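Local atomic coordinates of putative extracellular solute-binding protein (Bordetella bronchiseptica, PDB entry 4P56), a protein that binds mandelate in the cleft between its lobes, probably as the periplasmic solute-binding component of a TRAP transporter. Residues V80-A93 / S235-F247. Sequence-based numbering, arbitrary orientation.
Sequences VRDGLVDVTFVSHA and SDTHAVIINRDAF. With RMN ((R)-mandelic acid), chain D.
Ile241 lies alongside Thr88 on one face of the sheet, its CG1 set between backbone N and carbonyl carbon (chi1 56°), which brings CD1 to 3.8 Å from Val80 CB, on helix 76-81, and also against Thr88 CG2. On the other sheet face Val87 CG2 packs on Ile242 CG1, next to Phe89 and Val240, which pack against helix 40-56. Paired backbone bonds at Thr88-Ile241 and Val90-Ala239 zip the antiparallel strands.

At one end Asn243 ties helix 76-81 to helix 244-248: its ND2 gives a straight bond (2.9 Å, 167°) to Val80 O, which also accepts from Gly83 N in a Schellman motif, while OD1 N-caps helix 244-248 by accepting from Ala246 N. At the opposite end the His92 ring hydrogen-bonds through ND1, at its edge, to Thr237 OG1 (2.8 Å), and NE2 is bonded to His135. Ser91 OG donates to the syn lone pair of Asp236 OD2 (2.6 Å) and accepts from Ala93 N, an ST turn. OD2 also takes the hydroxyl O8 of (R)-mandelate at 2.8 Å, and the His238 ring, bonded to Tyr144, turns its edge to the ligand phenyl. Strand 87-91 thus brings second-shell Ser91, and strand 237-242 with the residue before it His238 and Asp236, to the ligand pocket of a TRAP solute-binding protein.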
loop_
_atom_site.group_PDB
_atom_site.type_symbol
_atom_site.label_atom_id
_atom_site.label_comp_id
_atom_site.label_asym_id
_atom_site.label_seq_id
_atom_site.Cartn_x
_atom_site.Cartn_y
_atom_site.Cartn_z
ATOM N N VAL A 80 -16.107 -2.456 8.771
ATOM C CA VAL A 80 -15.900 -3.862 9.143
ATOM C C VAL A 80 -16.119 -4.091 10.642
ATOM O O VAL A 80 -16.863 -5.013 11.041
ATOM C CB VAL A 80 -14.506 -4.388 8.649
ATOM C CG1 VAL A 80 -14.172 -5.729 9.267
ATOM C CG2 VAL A 80 -14.526 -4.490 7.149
ATOM N N ARG A 81 -15.514 -3.231 11.468
ATOM C CA ARG A 81 -15.598 -3.381 12.896
ATOM C C ARG A 81 -17.053 -3.325 13.350
ATOM O O ARG A 81 -17.468 -4.089 14.214
ATOM C CB ARG A 81 -14.779 -2.287 13.592
ATOM C CG ARG A 81 -14.616 -2.501 15.103
ATOM C CD ARG A 81 -13.707 -1.396 15.668
ATOM N NE ARG A 81 -14.172 -0.092 15.197
ATOM C CZ ARG A 81 -15.337 0.459 15.545
ATOM N NH1 ARG A 81 -16.152 -0.162 16.388
ATOM N NH2 ARG A 81 -15.691 1.640 15.072
ATOM N N ASP A 82 -17.833 -2.452 12.722
ATOM C CA ASP A 82 -19.227 -2.239 13.110
ATOM C C ASP A 82 -20.170 -3.260 12.477
ATOM O O ASP A 82 -21.361 -3.274 12.752
ATOM C CB ASP A 82 -19.672 -0.832 12.696
ATOM C CG ASP A 82 -18.894 0.273 13.409
ATOM O OD1 ASP A 82 -18.227 -0.012 14.421
ATOM O OD2 ASP A 82 -18.944 1.429 12.940
ATOM N N GLY A 83 -19.664 -4.105 11.593
ATOM C CA GLY A 83 -20.494 -5.159 11.025
ATOM C C GLY A 83 -21.343 -4.746 9.822
ATOM O O GLY A 83 -22.260 -5.470 9.413
ATOM N N LEU A 84 -21.051 -3.575 9.265
ATOM C CA LEU A 84 -21.729 -3.080 8.065
ATOM C C LEU A 84 -21.364 -3.913 6.849
ATOM O O LEU A 84 -22.207 -4.168 5.959
ATOM C CB LEU A 84 -21.373 -1.604 7.827
ATOM C CG LEU A 84 -21.955 -0.933 6.573
ATOM C CD1 LEU A 84 -23.510 -0.955 6.606
ATOM C CD2 LEU A 84 -21.410 0.465 6.506
ATOM N N VAL A 85 -20.114 -4.365 6.808
ATOM C CA VAL A 85 -19.662 -5.317 5.785
ATOM C C VAL A 85 -18.725 -6.286 6.446
ATOM O O VAL A 85 -18.204 -6.009 7.537
ATOM C CB VAL A 85 -18.913 -4.634 4.594
ATOM C CG1 VAL A 85 -19.849 -3.662 3.882
ATOM C CG2 VAL A 85 -17.643 -3.933 5.066
ATOM N N ASP A 86 -18.489 -7.429 5.801
ATOM C CA ASP A 86 -17.740 -8.494 6.435
ATOM C C ASP A 86 -16.224 -8.382 6.195
ATOM O O ASP A 86 -15.445 -8.694 7.094
ATOM C CB ASP A 86 -18.205 -9.860 5.936
ATOM C CG ASP A 86 -19.613 -10.215 6.407
ATOM O OD1 ASP A 86 -19.901 -10.041 7.613
ATOM O OD2 ASP A 86 -20.433 -10.649 5.562
ATOM N N VAL A 87 -15.835 -7.951 4.998
ATOM C CA VAL A 87 -14.443 -7.953 4.573
ATOM C C VAL A 87 -14.107 -6.682 3.806
ATOM O O VAL A 87 -14.919 -6.168 3.046
ATOM C CB VAL A 87 -14.159 -9.171 3.655
ATOM C CG1 VAL A 87 -12.738 -9.150 3.101
ATOM C CG2 VAL A 87 -14.469 -10.482 4.427
ATOM N N THR A 88 -12.912 -6.155 4.027
ATOM C CA THR A 88 -12.434 -5.102 3.170
ATOM C C THR A 88 -10.920 -5.024 3.185
ATOM O O THR A 88 -10.271 -5.812 3.852
ATOM C CB THR A 88 -12.999 -3.728 3.577
ATOM O OG1 THR A 88 -12.838 -2.840 2.482
ATOM C CG2 THR A 88 -12.263 -3.186 4.772
ATOM N N PHE A 89 -10.388 -4.056 2.440
ATOM C CA PHE A 89 -8.970 -3.685 2.547
ATOM C C PHE A 89 -8.855 -2.226 2.964
ATOM O O PHE A 89 -9.710 -1.401 2.616
ATOM C CB PHE A 89 -8.241 -3.907 1.226
ATOM C CG PHE A 89 -8.834 -3.150 0.080
ATOM C CD1 PHE A 89 -9.960 -3.616 -0.576
ATOM C CD2 PHE A 89 -8.265 -1.965 -0.340
ATOM C CE1 PHE A 89 -10.529 -2.907 -1.639
ATOM C CE2 PHE A 89 -8.829 -1.246 -1.413
ATOM C CZ PHE A 89 -9.937 -1.722 -2.060
ATOM N N VAL A 90 -7.816 -1.911 3.732
ATOM C CA VAL A 90 -7.641 -0.548 4.216
ATOM C C VAL A 90 -6.201 -0.156 4.004
ATOM O O VAL A 90 -5.316 -0.998 4.113
ATOM C CB VAL A 90 -7.981 -0.424 5.729
ATOM C CG1 VAL A 90 -9.454 -0.670 5.981
ATOM C CG2 VAL A 90 -7.130 -1.373 6.560
ATOM N N SER A 91 -5.966 1.117 3.706
ATOM C CA SER A 91 -4.607 1.589 3.572
ATOM C C SER A 91 -4.094 2.101 4.912
ATOM O O SER A 91 -4.719 2.929 5.536
ATOM C CB SER A 91 -4.472 2.716 2.550
ATOM O OG SER A 91 -3.155 3.266 2.663
ATOM N N HIS A 92 -2.918 1.633 5.293
ATOM C CA HIS A 92 -2.308 2.040 6.540
ATOM C C HIS A 92 -1.970 3.512 6.553
ATOM O O HIS A 92 -1.869 4.118 7.614
ATOM C CB HIS A 92 -1.081 1.190 6.787
ATOM C CG HIS A 92 -1.451 -0.184 7.201
ATOM N ND1 HIS A 92 -0.841 -1.316 6.706
ATOM C CD2 HIS A 92 -2.370 -0.608 8.087
ATOM C CE1 HIS A 92 -1.391 -2.384 7.248
ATOM N NE2 HIS A 92 -2.322 -1.979 8.101
ATOM N N ALA A 93 -1.850 4.089 5.371
ATOM C CA ALA A 93 -1.625 5.526 5.245
ATOM C C ALA A 93 -2.829 6.388 5.656
ATOM O O ALA A 93 -2.677 7.582 5.913
ATOM C CB ALA A 93 -1.213 5.870 3.779
ATOM N N SER A 235 6.729 3.429 -0.149
ATOM C CA SER A 235 5.662 2.535 -0.555
ATOM C C SER A 235 4.538 2.666 0.480
ATOM O O SER A 235 4.597 3.534 1.348
ATOM C CB SER A 235 6.190 1.100 -0.681
ATOM O OG SER A 235 5.156 0.246 -1.119
ATOM N N ASP A 236 3.530 1.814 0.387
ATOM C CA ASP A 236 2.367 1.860 1.288
ATOM C C ASP A 236 1.929 0.421 1.484
ATOM O O ASP A 236 2.155 -0.430 0.601
ATOM C CB ASP A 236 1.222 2.676 0.681
ATOM C CG ASP A 236 -0.010 2.736 1.586
ATOM O OD1 ASP A 236 0.119 2.703 2.848
ATOM O OD2 ASP A 236 -1.131 2.798 1.019
ATOM N N THR A 237 1.353 0.136 2.653
ATOM C CA THR A 237 0.879 -1.212 2.950
ATOM C C THR A 237 -0.618 -1.128 3.130
ATOM O O THR A 237 -1.117 -0.119 3.593
ATOM C CB THR A 237 1.553 -1.814 4.207
ATOM O OG1 THR A 237 1.515 -0.885 5.296
ATOM C CG2 THR A 237 3.045 -2.154 3.920
ATOM N N HIS A 238 -1.316 -2.186 2.757
ATOM C CA HIS A 238 -2.717 -2.310 3.052
ATOM C C HIS A 238 -2.944 -3.538 3.913
ATOM O O HIS A 238 -2.147 -4.474 3.896
ATOM C CB HIS A 238 -3.509 -2.495 1.751
ATOM C CG HIS A 238 -3.504 -1.309 0.852
ATOM N ND1 HIS A 238 -4.126 -1.326 -0.380
ATOM C CD2 HIS A 238 -2.927 -0.086 0.967
ATOM C CE1 HIS A 238 -3.960 -0.154 -0.969
ATOM N NE2 HIS A 238 -3.232 0.613 -0.173
ATOM N N ALA A 239 -4.055 -3.553 4.631
ATOM C CA ALA A 239 -4.448 -4.729 5.406
ATOM C C ALA A 239 -5.746 -5.306 4.856
ATOM O O ALA A 239 -6.649 -4.567 4.512
ATOM C CB ALA A 239 -4.624 -4.362 6.873
ATOM N N VAL A 240 -5.848 -6.637 4.792
ATOM C CA VAL A 240 -7.140 -7.255 4.535
ATOM C C VAL A 240 -7.711 -7.747 5.897
ATOM O O VAL A 240 -7.042 -8.476 6.646
ATOM C CB VAL A 240 -7.001 -8.403 3.537
ATOM C CG1 VAL A 240 -8.337 -9.123 3.384
ATOM C CG2 VAL A 240 -6.529 -7.866 2.202
ATOM N N ILE A 241 -8.937 -7.333 6.205
ATOM C CA ILE A 241 -9.543 -7.542 7.504
ATOM C C ILE A 241 -10.939 -8.178 7.380
ATOM O O ILE A 241 -11.605 -8.056 6.343
ATOM C CB ILE A 241 -9.626 -6.205 8.306
ATOM C CG1 ILE A 241 -10.375 -5.145 7.531
ATOM C CG2 ILE A 241 -8.201 -5.629 8.584
ATOM C CD1 ILE A 241 -10.721 -3.913 8.325
ATOM N N ILE A 242 -11.354 -8.878 8.440
ATOM C CA ILE A 242 -12.677 -9.475 8.491
ATOM C C ILE A 242 -13.315 -9.249 9.842
ATOM O O ILE A 242 -12.658 -9.213 10.890
ATOM C CB ILE A 242 -12.635 -10.994 8.112
ATOM C CG1 ILE A 242 -14.046 -11.557 8.042
ATOM C CG2 ILE A 242 -11.765 -11.775 9.098
ATOM C CD1 ILE A 242 -14.119 -12.934 7.338
ATOM N N ASN A 243 -14.615 -9.032 9.804
ATOM C CA ASN A 243 -15.369 -8.829 11.010
ATOM C C ASN A 243 -15.268 -10.103 11.861
ATOM O O ASN A 243 -15.358 -11.227 11.332
ATOM C CB ASN A 243 -16.823 -8.575 10.635
ATOM C CG ASN A 243 -17.728 -8.531 11.855
ATOM O OD1 ASN A 243 -18.243 -9.559 12.263
ATOM N ND2 ASN A 243 -17.884 -7.357 12.453
ATOM N N ARG A 244 -15.070 -9.946 13.169
ATOM C CA ARG A 244 -14.806 -11.108 14.021
ATOM C C ARG A 244 -16.014 -12.018 14.178
ATOM O O ARG A 244 -15.881 -13.236 14.281
ATOM C CB ARG A 244 -14.313 -10.661 15.411
ATOM C CG ARG A 244 -12.917 -10.112 15.362
ATOM C CD ARG A 244 -12.465 -9.638 16.748
ATOM N NE ARG A 244 -11.032 -9.408 16.712
ATOM C CZ ARG A 244 -10.366 -8.689 17.605
ATOM N NH1 ARG A 244 -11.006 -8.126 18.624
ATOM N NH2 ARG A 244 -9.059 -8.522 17.457
ATOM N N ASP A 245 -17.195 -11.429 14.236
ATOM C CA ASP A 245 -18.421 -12.227 14.346
ATOM C C ASP A 245 -18.652 -13.065 13.079
ATOM O O ASP A 245 -19.022 -14.243 13.154
ATOM C CB ASP A 245 -19.599 -11.309 14.632
ATOM C CG ASP A 245 -19.540 -10.727 16.048
ATOM O OD1 ASP A 245 -18.958 -11.408 16.916
ATOM O OD2 ASP A 245 -20.053 -9.606 16.287
ATOM N N ALA A 246 -18.374 -12.471 11.924
ATOM C CA ALA A 246 -18.501 -13.193 10.650
ATOM C C ALA A 246 -17.530 -14.373 10.595
ATOM O O ALA A 246 -17.898 -15.489 10.225
ATOM C CB ALA A 246 -18.250 -12.260 9.508
ATOM N N PHE A 247 -16.279 -14.136 10.964
ATOM C CA PHE A 247 -15.313 -15.222 10.993
ATOM C C PHE A 247 -15.813 -16.326 11.923
ATOM O O PHE A 247 -15.634 -17.506 11.638
ATOM C CB PHE A 247 -13.959 -14.684 11.451
ATOM C CG PHE A 247 -12.848 -15.689 11.425
ATOM C CD1 PHE A 247 -12.130 -15.925 10.255
ATOM C CD2 PHE A 247 -12.477 -16.350 12.578
ATOM C CE1 PHE A 247 -11.081 -16.831 10.241
ATOM C CE2 PHE A 247 -11.435 -17.256 12.570
ATOM C CZ PHE A 247 -10.724 -17.484 11.416
HETATM C C1 RMN D . -2.824 3.747 -2.840
HETATM C C2 RMN D . -4.084 3.167 -2.805
HETATM C C3 RMN D . -4.594 2.522 -3.917
HETATM C C4 RMN D . -3.869 2.483 -5.095
HETATM C C5 RMN D . -2.610 3.074 -5.141
HETATM C C6 RMN D . -2.098 3.697 -4.014
HETATM C C7 RMN D . -2.280 4.462 -1.633
HETATM C C10 RMN D . -2.342 5.940 -1.884
HETATM O O8 RMN D . -0.955 4.181 -1.394
HETATM O O11 RMN D . -1.380 6.573 -2.439
HETATM O O12 RMN D . -3.405 6.566 -1.590
#